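Local atomic coordinates of putative mandelate racemase (Bordetella bronchiseptica, PDB entry 3OZY), a protein that is of unknown function but, as a magnesium-binding member of the enolase superfamily, probably acts on an acid-sugar substrate. Residues L299-V312 with H324-M338. Residues are numbered along the deposited sequence; the frame is centred on the assembly and turned at random.
Sequences LAWNPHTFNDIITV and HPAMFEWDITHNDLM
From Ala300 beside His324 to Ile309 beside Met338, the two segments run in the same direction, yet their backbones share a single direct hydrogen bond, Ile309 N to Leu337 O (3.1 Å). Waters and side chains fill in for the rest: one water donates to both Pro303 O and Met327 O, and another joins Thr305 OG1 to Asp331 N. Near the start, Asn302 ND2 reaches Pro325 O at 2.8 Å, while Trp301 N sits over the centre of the His324 ring. Thr305 is gripped twice by Glu329. Its N meets carboxylate OE1 on the anti side at 2.9 Å, and its OG1, placed between the backbone N and carbonyl carbon (chi1 71°), donates to Glu329 O at 2.7 Å. Asp331 OD2 lies over one face of the Phe306 ring, toward its rim. Asn335 ND2 bridges Asp331 OD2 (3.0 Å) and Asn307 O. Farther along, Val312 CG1 makes a CH-pi contact with the six-membered ring of Trp330, and CG2 lies 3.8 Å from Met338 SD. Asp308 caps helix 309-321, OD1 accepting from Thr311 N and OD2 hydrogen-bonded to Ser51. The contact closes the beta-alpha barrel, whose strand 300-301 pairs with 273-274 and strand 328-331 with 139-146. His304, near a magnesium ion, hydrogen-bonds Asp277 through ND1; Glu329 OE2 salt-bridges Lys171 and hydrogen-bonds Ser144; Arg33 of strand 32-42 salt-bridges Asp331.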
# COMPACT_ATOMS: atom_id res chain seq x y z
N LEU A 299 2.34 1.01 -25.61
CA LEU A 299 2.91 -0.05 -24.78
C LEU A 299 1.92 -1.21 -24.69
O LEU A 299 0.81 -1.12 -25.21
CB LEU A 299 3.22 0.50 -23.38
CG LEU A 299 4.11 1.74 -23.36
CD1 LEU A 299 4.21 2.28 -21.93
CD2 LEU A 299 5.48 1.47 -23.93
N ALA A 300 2.32 -2.29 -24.03
CA ALA A 300 1.49 -3.48 -23.94
C ALA A 300 0.95 -3.67 -22.53
O ALA A 300 1.61 -3.28 -21.56
CB ALA A 300 2.29 -4.71 -24.37
N TRP A 301 -0.24 -4.25 -22.42
CA TRP A 301 -0.76 -4.76 -21.15
C TRP A 301 -0.90 -6.26 -21.28
O TRP A 301 -1.62 -6.75 -22.15
CB TRP A 301 -2.11 -4.13 -20.81
CG TRP A 301 -2.76 -4.75 -19.60
CD1 TRP A 301 -2.37 -4.63 -18.30
CD2 TRP A 301 -3.93 -5.60 -19.59
NE1 TRP A 301 -3.22 -5.35 -17.47
CE2 TRP A 301 -4.18 -5.94 -18.24
CE3 TRP A 301 -4.78 -6.09 -20.58
CZ2 TRP A 301 -5.24 -6.77 -17.87
CZ3 TRP A 301 -5.83 -6.90 -20.21
CH2 TRP A 301 -6.05 -7.23 -18.87
N ASN A 302 -0.17 -6.99 -20.42
CA ASN A 302 -0.21 -8.45 -20.34
C ASN A 302 -0.25 -8.74 -18.85
O ASN A 302 0.77 -8.65 -18.17
CB ASN A 302 1.05 -9.08 -20.95
CG ASN A 302 1.21 -8.78 -22.43
OD1 ASN A 302 2.06 -7.99 -22.83
ND2 ASN A 302 0.39 -9.41 -23.25
N PRO A 303 -1.45 -9.05 -18.31
CA PRO A 303 -1.59 -9.12 -16.86
C PRO A 303 -0.86 -10.29 -16.22
O PRO A 303 -0.73 -11.36 -16.81
CB PRO A 303 -3.10 -9.31 -16.66
CG PRO A 303 -3.55 -9.95 -17.93
CD PRO A 303 -2.74 -9.26 -18.99
N HIS A 304 -0.41 -10.07 -14.99
CA HIS A 304 -0.17 -11.15 -14.06
C HIS A 304 -1.53 -11.77 -13.72
O HIS A 304 -2.53 -11.05 -13.60
CB HIS A 304 0.49 -10.55 -12.81
CG HIS A 304 0.57 -11.49 -11.64
ND1 HIS A 304 -0.48 -11.68 -10.77
CD2 HIS A 304 1.59 -12.25 -11.18
CE1 HIS A 304 -0.12 -12.55 -9.84
NE2 HIS A 304 1.13 -12.90 -10.06
N THR A 305 -1.59 -13.10 -13.59
CA THR A 305 -2.86 -13.79 -13.32
C THR A 305 -2.74 -14.86 -12.22
O THR A 305 -3.71 -15.55 -11.92
CB THR A 305 -3.35 -14.52 -14.57
OG1 THR A 305 -2.49 -15.64 -14.79
CG2 THR A 305 -3.34 -13.61 -15.79
N PHE A 306 -1.56 -14.97 -11.63
CA PHE A 306 -1.16 -16.15 -10.85
C PHE A 306 -1.69 -16.12 -9.41
O PHE A 306 -1.17 -15.38 -8.58
CB PHE A 306 0.37 -16.18 -10.87
CG PHE A 306 1.01 -17.48 -10.42
CD1 PHE A 306 1.46 -18.41 -11.37
CD2 PHE A 306 1.26 -17.73 -9.09
CE1 PHE A 306 2.11 -19.56 -10.98
CE2 PHE A 306 1.90 -18.89 -8.69
CZ PHE A 306 2.33 -19.81 -9.65
N ASN A 307 -2.74 -16.90 -9.15
CA ASN A 307 -3.15 -17.28 -7.79
C ASN A 307 -4.17 -18.40 -7.80
O ASN A 307 -4.02 -19.39 -7.09
CB ASN A 307 -3.69 -16.12 -6.96
CG ASN A 307 -3.76 -16.47 -5.48
OD1 ASN A 307 -2.73 -16.55 -4.82
ND2 ASN A 307 -4.97 -16.73 -4.98
N ASP A 308 -5.23 -18.24 -8.59
CA ASP A 308 -6.31 -19.23 -8.60
C ASP A 308 -7.10 -19.11 -9.91
O ASP A 308 -6.84 -18.22 -10.71
CB ASP A 308 -7.21 -19.06 -7.38
CG ASP A 308 -7.81 -17.66 -7.31
OD1 ASP A 308 -8.66 -17.36 -8.18
OD2 ASP A 308 -7.44 -16.88 -6.42
N ILE A 309 -8.05 -20.00 -10.13
CA ILE A 309 -8.75 -20.02 -11.40
C ILE A 309 -9.64 -18.79 -11.60
O ILE A 309 -9.94 -18.41 -12.73
CB ILE A 309 -9.55 -21.33 -11.60
CG1 ILE A 309 -9.90 -21.54 -13.08
CG2 ILE A 309 -10.80 -21.32 -10.74
CD1 ILE A 309 -8.70 -21.79 -13.97
N ILE A 310 -10.06 -18.17 -10.51
CA ILE A 310 -10.86 -16.95 -10.62
C ILE A 310 -10.00 -15.79 -11.08
O ILE A 310 -10.40 -15.03 -11.96
CB ILE A 310 -11.57 -16.61 -9.30
CG1 ILE A 310 -12.49 -17.77 -8.90
CG2 ILE A 310 -12.34 -15.28 -9.43
CD1 ILE A 310 -13.41 -17.44 -7.76
N THR A 311 -8.81 -15.65 -10.51
CA THR A 311 -7.94 -14.57 -10.98
C THR A 311 -7.55 -14.79 -12.44
O THR A 311 -7.46 -13.85 -13.21
CB THR A 311 -6.68 -14.35 -10.06
OG1 THR A 311 -5.79 -15.47 -10.12
CG2 THR A 311 -7.09 -14.15 -8.62
N VAL A 312 -7.33 -16.05 -12.81
CA VAL A 312 -7.09 -16.38 -14.21
C VAL A 312 -8.28 -16.00 -15.10
O VAL A 312 -8.12 -15.28 -16.09
CB VAL A 312 -6.71 -17.86 -14.36
CG1 VAL A 312 -6.75 -18.31 -15.83
CG2 VAL A 312 -5.33 -18.09 -13.76
N HIS A 324 -4.28 -5.88 -27.30
CA HIS A 324 -2.88 -6.12 -26.97
C HIS A 324 -2.44 -7.51 -27.43
O HIS A 324 -3.23 -8.44 -27.38
CB HIS A 324 -2.65 -6.00 -25.47
CG HIS A 324 -2.73 -4.60 -24.96
ND1 HIS A 324 -1.80 -3.64 -25.30
CD2 HIS A 324 -3.63 -3.99 -24.15
CE1 HIS A 324 -2.13 -2.50 -24.72
NE2 HIS A 324 -3.24 -2.68 -24.03
N PRO A 325 -1.17 -7.65 -27.84
CA PRO A 325 -0.67 -8.98 -28.20
C PRO A 325 -0.84 -9.91 -27.01
O PRO A 325 -0.55 -9.53 -25.88
CB PRO A 325 0.82 -8.76 -28.45
CG PRO A 325 1.00 -7.27 -28.57
CD PRO A 325 -0.09 -6.64 -27.79
N ALA A 326 -1.30 -11.12 -27.25
CA ALA A 326 -1.57 -12.05 -26.16
C ALA A 326 -0.30 -12.73 -25.65
O ALA A 326 0.48 -13.26 -26.43
CB ALA A 326 -2.58 -13.10 -26.59
N MET A 327 -0.11 -12.70 -24.33
CA MET A 327 0.96 -13.46 -23.69
C MET A 327 0.42 -13.78 -22.30
O MET A 327 0.79 -13.15 -21.31
CB MET A 327 2.26 -12.65 -23.65
CG MET A 327 3.48 -13.42 -23.12
SD MET A 327 3.81 -14.99 -23.95
CE MET A 327 4.46 -14.39 -25.51
N PHE A 328 -0.51 -14.73 -22.27
CA PHE A 328 -1.41 -14.89 -21.15
C PHE A 328 -0.89 -15.88 -20.12
O PHE A 328 -0.70 -17.06 -20.41
CB PHE A 328 -2.80 -15.35 -21.62
CG PHE A 328 -3.79 -15.41 -20.51
CD1 PHE A 328 -4.32 -14.24 -20.00
CD2 PHE A 328 -4.15 -16.62 -19.94
CE1 PHE A 328 -5.22 -14.26 -18.96
CE2 PHE A 328 -5.06 -16.65 -18.89
CZ PHE A 328 -5.59 -15.47 -18.40
N GLU A 329 -0.67 -15.39 -18.90
CA GLU A 329 -0.07 -16.20 -17.84
C GLU A 329 -0.98 -17.35 -17.39
O GLU A 329 -2.13 -17.13 -17.00
CB GLU A 329 0.30 -15.33 -16.64
CG GLU A 329 0.99 -16.11 -15.53
CD GLU A 329 1.59 -15.24 -14.45
OE1 GLU A 329 1.03 -14.16 -14.13
OE2 GLU A 329 2.64 -15.63 -13.89
N TRP A 330 -0.45 -18.57 -17.43
CA TRP A 330 -1.18 -19.74 -16.95
C TRP A 330 -0.34 -20.56 -15.97
O TRP A 330 0.62 -21.22 -16.37
CB TRP A 330 -1.66 -20.63 -18.12
CG TRP A 330 -2.71 -21.58 -17.64
CD1 TRP A 330 -2.52 -22.70 -16.88
CD2 TRP A 330 -4.13 -21.45 -17.82
NE1 TRP A 330 -3.74 -23.28 -16.59
CE2 TRP A 330 -4.74 -22.54 -17.16
CE3 TRP A 330 -4.94 -20.54 -18.50
CZ2 TRP A 330 -6.12 -22.73 -17.15
CZ3 TRP A 330 -6.31 -20.73 -18.49
CH2 TRP A 330 -6.89 -21.82 -17.82
N ASP A 331 -0.73 -20.51 -14.70
CA ASP A 331 -0.07 -21.24 -13.61
C ASP A 331 -0.09 -22.75 -13.88
O ASP A 331 -1.17 -23.35 -13.92
CB ASP A 331 -0.86 -20.94 -12.33
CG ASP A 331 -0.31 -21.59 -11.06
OD1 ASP A 331 0.61 -22.43 -11.11
OD2 ASP A 331 -0.85 -21.24 -9.98
N ILE A 332 1.10 -23.34 -14.05
CA ILE A 332 1.21 -24.79 -14.27
C ILE A 332 1.79 -25.53 -13.07
O ILE A 332 2.07 -26.74 -13.15
CB ILE A 332 1.99 -25.15 -15.58
CG1 ILE A 332 3.36 -24.46 -15.67
CG2 ILE A 332 1.14 -24.81 -16.79
CD1 ILE A 332 4.32 -24.71 -14.52
N THR A 333 1.97 -24.83 -11.96
CA THR A 333 2.49 -25.45 -10.75
C THR A 333 1.37 -26.21 -10.03
O THR A 333 0.20 -26.10 -10.40
CB THR A 333 3.14 -24.41 -9.79
OG1 THR A 333 2.12 -23.60 -9.19
CG2 THR A 333 4.11 -23.52 -10.55
N HIS A 334 1.71 -26.98 -9.00
CA HIS A 334 0.70 -27.72 -8.27
C HIS A 334 -0.25 -26.78 -7.54
O HIS A 334 0.16 -26.07 -6.63
CB HIS A 334 1.34 -28.67 -7.26
CG HIS A 334 0.34 -29.51 -6.55
ND1 HIS A 334 0.12 -30.83 -6.88
CD2 HIS A 334 -0.55 -29.21 -5.57
CE1 HIS A 334 -0.84 -31.31 -6.11
NE2 HIS A 334 -1.26 -30.35 -5.31
N ASN A 335 -1.52 -26.79 -7.91
CA ASN A 335 -2.47 -25.83 -7.37
C ASN A 335 -3.91 -26.30 -7.53
O ASN A 335 -4.49 -26.19 -8.60
CB ASN A 335 -2.28 -24.48 -8.07
CG ASN A 335 -3.09 -23.38 -7.44
OD1 ASN A 335 -3.92 -23.62 -6.57
ND2 ASN A 335 -2.86 -22.14 -7.89
N ASP A 336 -4.47 -26.84 -6.45
CA ASP A 336 -5.85 -27.31 -6.49
C ASP A 336 -6.84 -26.20 -6.82
O ASP A 336 -7.94 -26.47 -7.32
CB ASP A 336 -6.26 -27.95 -5.16
CG ASP A 336 -5.53 -29.25 -4.88
OD1 ASP A 336 -5.02 -29.88 -5.84
OD2 ASP A 336 -5.49 -29.62 -3.69
N LEU A 337 -6.47 -24.95 -6.56
CA LEU A 337 -7.35 -23.83 -6.89
C LEU A 337 -7.43 -23.57 -8.40
O LEU A 337 -8.30 -22.82 -8.86
CB LEU A 337 -6.93 -22.57 -6.13
CG LEU A 337 -6.88 -22.72 -4.62
CD1 LEU A 337 -6.28 -21.46 -4.01
CD2 LEU A 337 -8.25 -23.04 -4.01
N MET A 338 -6.53 -24.21 -9.16
CA MET A 338 -6.55 -24.13 -10.62
C MET A 338 -7.31 -25.29 -11.26
O MET A 338 -7.61 -25.26 -12.45
CB MET A 338 -5.13 -24.13 -11.18
CG MET A 338 -4.41 -22.80 -11.02
SD MET A 338 -5.13 -21.46 -11.98
CE MET A 338 -4.74 -22.02 -13.64
O HOH W 1 -1.81 -11.41 -22.23
O HOH W 2 -1.07 -12.11 -19.48
O HOH W 3 -2.07 -18.21 -13.51
O HOH W 4 -2.91 -19.32 -10.71